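Local coordinates for regulator of G-protein signaling 1 (Homo sapiens, PDB 2BV1) that uses its RGS domain to speed GTP hydrolysis by G protein alpha subunits, driving them into the inactive GDP-bound form and so damping receptor signalling, at residues A[32-35]-A[36-40]; A[107-110]-A[111-114]. All coordinates share one frame; numbering follows the deposited sequence. Where two conformers were deposited one is given.

Both interactions are local, each at the amino-terminal end of a helix of the all-helical RGS domain, yet they lie on opposite sides of the chain's centre, with nearest atoms about 13 Å apart. Interaction 1 starts helix 33-45 and is nearly all backbone hydrogen bonding, with one asparagine cap and a water on the outer side. Interaction 2 leads through two turns into helix 112-131, and three waters make links there that the peptide groups do not make directly. Each is part core and part surface: G35 and F39 are buried in the first, C110 and F111 in the second. Helix 112-131 joins them: it begins in interaction 2, and its F130 packs on V38 and F39 of interaction 1.

Interaction 1. Residues A[32-35]-A[36-40]; sequences NQTG and QNVFG
The N-terminal turn of helix 33-45, opened by an asparagine N-cap, carries N32 O to Q36 N at 2.8 Å, the first of four successive i to i+4 backbone bonds. N37, V38 and F39 repeat the pattern on Q33, T34 and G35, with F39 N at 2.8 Å from G35 O. Asparagine suits the cap because its short amide folds back: with CG of N32 anti to the backbone N (chi1 -179°), N32 OD1 accepts from G35 N at 2.7 Å, in the carbonyl plane and on a lone pair, and so satisfies an N-H that has no preceding turn to bond to. On the outer side, one water joins T34 OG1 at 2.6 Å to N37 OD1 at 2.8 Å, donating to the amide oxygen. Threonine serves two ends here, its hydroxyl going to the water and its methyl to V38; the T34 and V38 side chains cross obliquely, CG2 to CG2 at 4.1 Å. Q36 sends its extended chain back to L30, where NE2 bonds the carbonyl oxygen and ties the new helix to helix 26-31. F39 swings its ring away from this turn into the core, edge-to-face with F130 of helix 112-131. This asparagine-capped first turn, N37 on its watered side and F39 on its core side, is an amphipathic helix start within the all-helical RGS domain.

Interaction 2. Residues A[107-110]-A[111-114]; sequences TPTC and FDEA
Two type I beta turns, T107 to C110 and T109 to D112, lead into helix 112-131; D112 N on T109 O at 3.2 Å closes the second, the donor well above the carbonyl plane. P108 suits the second position of the first turn, its ring fixing phi (-57°) near the required value, and T109 OG1 donates to T107 OG1. D112 lies over the second turn: CB and CG sit against T109 O, while OD2 reaches T109 CB at 3.4 Å and flanks CG2. With an alanine here, the carboxylate gone, the T109 side chain would probably be left without this neighbour and the helix's first residue without a negative charge that may suit the helix dipole. C110 and F111 turn inward. With SG anti to the backbone N (chi1 173°), the C110 sulfur lies over the F111 ring, 3.9 Å from its centroid and 9° off the normal, a sulfur-aromatic contact whose polarisable sulfur and aromatic face suit a buried site. The ring also meets Y61 edge-to-face. Water 2 links P108 O to F111 N; from C110 O, water 3 leads to A114 N and water 4 to E113 N. Direct bonds thus close the turns, waters serve the remaining peptide groups named, and sulfur and ring supply the apolar contact.

Interaction 1. Residues A[32-35]-A[36-40]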
loop_
_atom_site.group_PDB
_atom_site.type_symbol
_atom_site.label_atom_id
_atom_site.label_comp_id
_atom_site.label_asym_id
_atom_site.label_seq_id
_atom_site.Cartn_x
_atom_site.Cartn_y
_atom_site.Cartn_z
ATOM N N ASN A 32 -0.813 -6.473 -10.065
ATOM C CA ASN A 32 -1.937 -6.312 -10.974
ATOM C C ASN A 32 -2.709 -5.016 -10.624
ATOM O O ASN A 32 -3.181 -4.826 -9.508
ATOM C CB ASN A 32 -2.841 -7.550 -10.872
ATOM C CG ASN A 32 -4.022 -7.481 -11.810
ATOM O OD1 ASN A 32 -5.014 -6.802 -11.538
ATOM N ND2 ASN A 32 -3.934 -8.196 -12.919
ATOM N N GLN A 33 -2.829 -4.122 -11.603
ATOM C CA GLN A 33 -3.455 -2.820 -11.358
ATOM C C GLN A 33 -4.902 -3.001 -10.887
ATOM O O GLN A 33 -5.376 -2.338 -9.944
ATOM C CB GLN A 33 -3.389 -1.952 -12.624
ATOM C CG GLN A 33 -3.026 -0.497 -12.381
ATOM C CD GLN A 33 -3.247 0.361 -13.622
ATOM O OE1 GLN A 33 -3.646 -0.138 -14.671
ATOM N NE2 GLN A 33 -2.994 1.650 -13.500
ATOM N N THR A 34 -5.614 -3.927 -11.513
ATOM C CA THR A 34 -6.983 -4.183 -11.089
ATOM C C THR A 34 -7.073 -4.817 -9.706
ATOM O O THR A 34 -7.940 -4.458 -8.906
ATOM C CB THR A 34 -7.781 -4.962 -12.177
ATOM O OG1 THR A 34 -8.020 -4.051 -13.244
ATOM C CG2 THR A 34 -9.114 -5.449 -11.618
ATOM N N GLY A 35 -6.137 -5.707 -9.395
ATOM C CA GLY A 35 -6.034 -6.262 -8.021
ATOM C C GLY A 35 -5.807 -5.182 -7.005
ATOM O O GLY A 35 -6.480 -5.127 -5.983
ATOM N N GLN A 36 -4.911 -4.256 -7.324
ATOM C CA GLN A 36 -4.714 -3.099 -6.451
ATOM C C GLN A 36 -5.995 -2.322 -6.219
ATOM O O GLN A 36 -6.306 -1.977 -5.092
ATOM C CB GLN A 36 -3.703 -2.116 -7.042
ATOM C CG GLN A 36 -2.296 -2.265 -6.681
ATOM C CD GLN A 36 -1.450 -1.357 -7.536
ATOM O OE1 GLN A 36 -1.856 -0.263 -7.828
ATOM N NE2 GLN A 36 -0.303 -1.833 -7.973
ATOM N N ASN A 37 -6.716 -2.039 -7.309
ATOM C CA ASN A 37 -7.941 -1.301 -7.268
ATOM C C ASN A 37 -9.024 -2.018 -6.437
ATOM O O ASN A 37 -9.776 -1.374 -5.721
ATOM C CB ASN A 37 -8.498 -1.028 -8.732
ATOM C CG ASN A 37 -7.637 -0.046 -9.573
ATOM O OD1 ASN A 37 -7.696 -0.040 -10.840
ATOM N ND2 ASN A 37 -6.903 0.813 -8.899
ATOM N N VAL A 38 -9.170 -3.325 -6.619
ATOM C CA VAL A 38 -10.201 -4.089 -5.882
ATOM C C VAL A 38 -9.807 -4.232 -4.373
ATOM O O VAL A 38 -10.601 -4.027 -3.476
ATOM C CB VAL A 38 -10.439 -5.474 -6.569
ATOM C CG1 VAL A 38 -11.476 -6.310 -5.798
ATOM C CG2 VAL A 38 -10.985 -5.321 -8.015
ATOM N N PHE A 39 -8.551 -4.528 -4.121
ATOM C CA PHE A 39 -8.049 -4.569 -2.727
ATOM C C PHE A 39 -8.193 -3.201 -2.041
ATOM O O PHE A 39 -8.738 -3.089 -0.936
ATOM C CB PHE A 39 -6.621 -5.065 -2.746
ATOM C CG PHE A 39 -6.011 -5.242 -1.387
ATOM C CD1 PHE A 39 -6.676 -5.911 -0.369
ATOM C CD2 PHE A 39 -4.756 -4.739 -1.119
ATOM C CE1 PHE A 39 -6.046 -6.120 0.881
ATOM C CE2 PHE A 39 -4.174 -4.908 0.171
ATOM C CZ PHE A 39 -4.825 -5.597 1.129
ATOM N N GLY A 40 -7.749 -2.163 -2.746
ATOM C CA GLY A 40 -8.006 -0.801 -2.357
ATOM C C GLY A 40 -9.425 -0.509 -1.946
ATOM O O GLY A 40 -9.651 0.160 -0.927
HETATM O O HOH W 1 -9.117 -1.877 -12.417
#

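Interaction 2. Residues A[107-110]-A[111-114]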
loop_
_atom_site.group_PDB
_atom_site.type_symbol
_atom_site.label_atom_id
_atom_site.label_comp_id
_atom_site.label_asym_id
_atom_site.label_seq_id
_atom_site.Cartn_x
_atom_site.Cartn_y
_atom_site.Cartn_z
ATOM N N THR A 107 16.736 10.449 0.709
ATOM C CA THR A 107 17.260 9.696 -0.414
ATOM C C THR A 107 16.145 8.802 -0.912
ATOM O O THR A 107 15.089 8.709 -0.266
ATOM C CB THR A 107 18.456 8.797 0.008
ATOM O OG1 THR A 107 17.984 7.722 0.829
ATOM C CG2 THR A 107 19.506 9.600 0.776
ATOM N N PRO A 108 16.368 8.119 -2.053
ATOM C CA PRO A 108 15.365 7.192 -2.567
ATOM C C PRO A 108 14.930 6.048 -1.609
ATOM O O PRO A 108 13.925 5.430 -1.850
ATOM C CB PRO A 108 16.032 6.618 -3.835
ATOM C CG PRO A 108 17.080 7.617 -4.215
ATOM C CD PRO A 108 17.553 8.204 -2.943
ATOM N N THR A 109 15.686 5.786 -0.547
ATOM C CA THR A 109 15.365 4.697 0.379
ATOM C C THR A 109 14.722 5.195 1.674
ATOM O O THR A 109 14.544 4.423 2.628
ATOM C CB THR A 109 16.627 3.934 0.781
ATOM O OG1 THR A 109 17.510 4.819 1.482
ATOM C CG2 THR A 109 17.308 3.337 -0.433
ATOM N N CYS A 110 14.389 6.473 1.704
ATOM C CA CYS A 110 13.848 7.115 2.891
ATOM C C CYS A 110 12.703 6.313 3.592
ATOM O O CYS A 110 12.696 6.182 4.827
ATOM C CB CYS A 110 13.372 8.540 2.500
ATOM S SG CYS A 110 12.483 9.488 3.757
ATOM N N PHE A 111 11.734 5.842 2.803
ATOM C CA PHE A 111 10.511 5.239 3.324
ATOM C C PHE A 111 10.516 3.703 3.351
ATOM O O PHE A 111 9.472 3.104 3.689
ATOM C CB PHE A 111 9.274 5.723 2.516
ATOM C CG PHE A 111 9.026 7.176 2.638
ATOM C CD1 PHE A 111 8.526 7.699 3.832
ATOM C CD2 PHE A 111 9.304 8.040 1.581
ATOM C CE1 PHE A 111 8.315 9.062 3.983
ATOM C CE2 PHE A 111 9.117 9.402 1.717
ATOM C CZ PHE A 111 8.610 9.923 2.896
ATOM N N ASP A 112 11.655 3.094 2.997
ATOM C CA ASP A 112 11.806 1.623 2.934
ATOM C C ASP A 112 11.429 0.914 4.243
ATOM O O ASP A 112 10.789 -0.129 4.223
ATOM C CB ASP A 112 13.240 1.257 2.591
ATOM C CG ASP A 112 13.569 1.463 1.107
ATOM O OD1 ASP A 112 12.695 1.905 0.330
ATOM O OD2 ASP A 112 14.711 1.149 0.741
ATOM N N GLU A 113 11.810 1.483 5.374
ATOM C CA GLU A 113 11.520 0.856 6.667
ATOM C C GLU A 113 10.022 0.916 6.965
ATOM O O GLU A 113 9.385 -0.087 7.309
ATOM C CB GLU A 113 12.325 1.507 7.799
ATOM C CG GLU A 113 13.706 0.918 8.048
ATOM C CD GLU A 113 14.398 1.544 9.261
ATOM O OE1 GLU A 113 13.685 1.970 10.225
ATOM O OE2 GLU A 113 15.658 1.610 9.253
ATOM N N ALA A 114 9.450 2.105 6.823
ATOM C CA ALA A 114 8.029 2.303 7.056
ATOM C C ALA A 114 7.197 1.510 6.063
ATOM O O ALA A 114 6.156 0.931 6.419
ATOM C CB ALA A 114 7.665 3.779 7.029
HETATM O O HOH W 2 11.619 5.375 0.022
HETATM O O HOH W 3 11.108 4.722 6.712
HETATM O O HOH W 4 14.112 3.463 5.651
#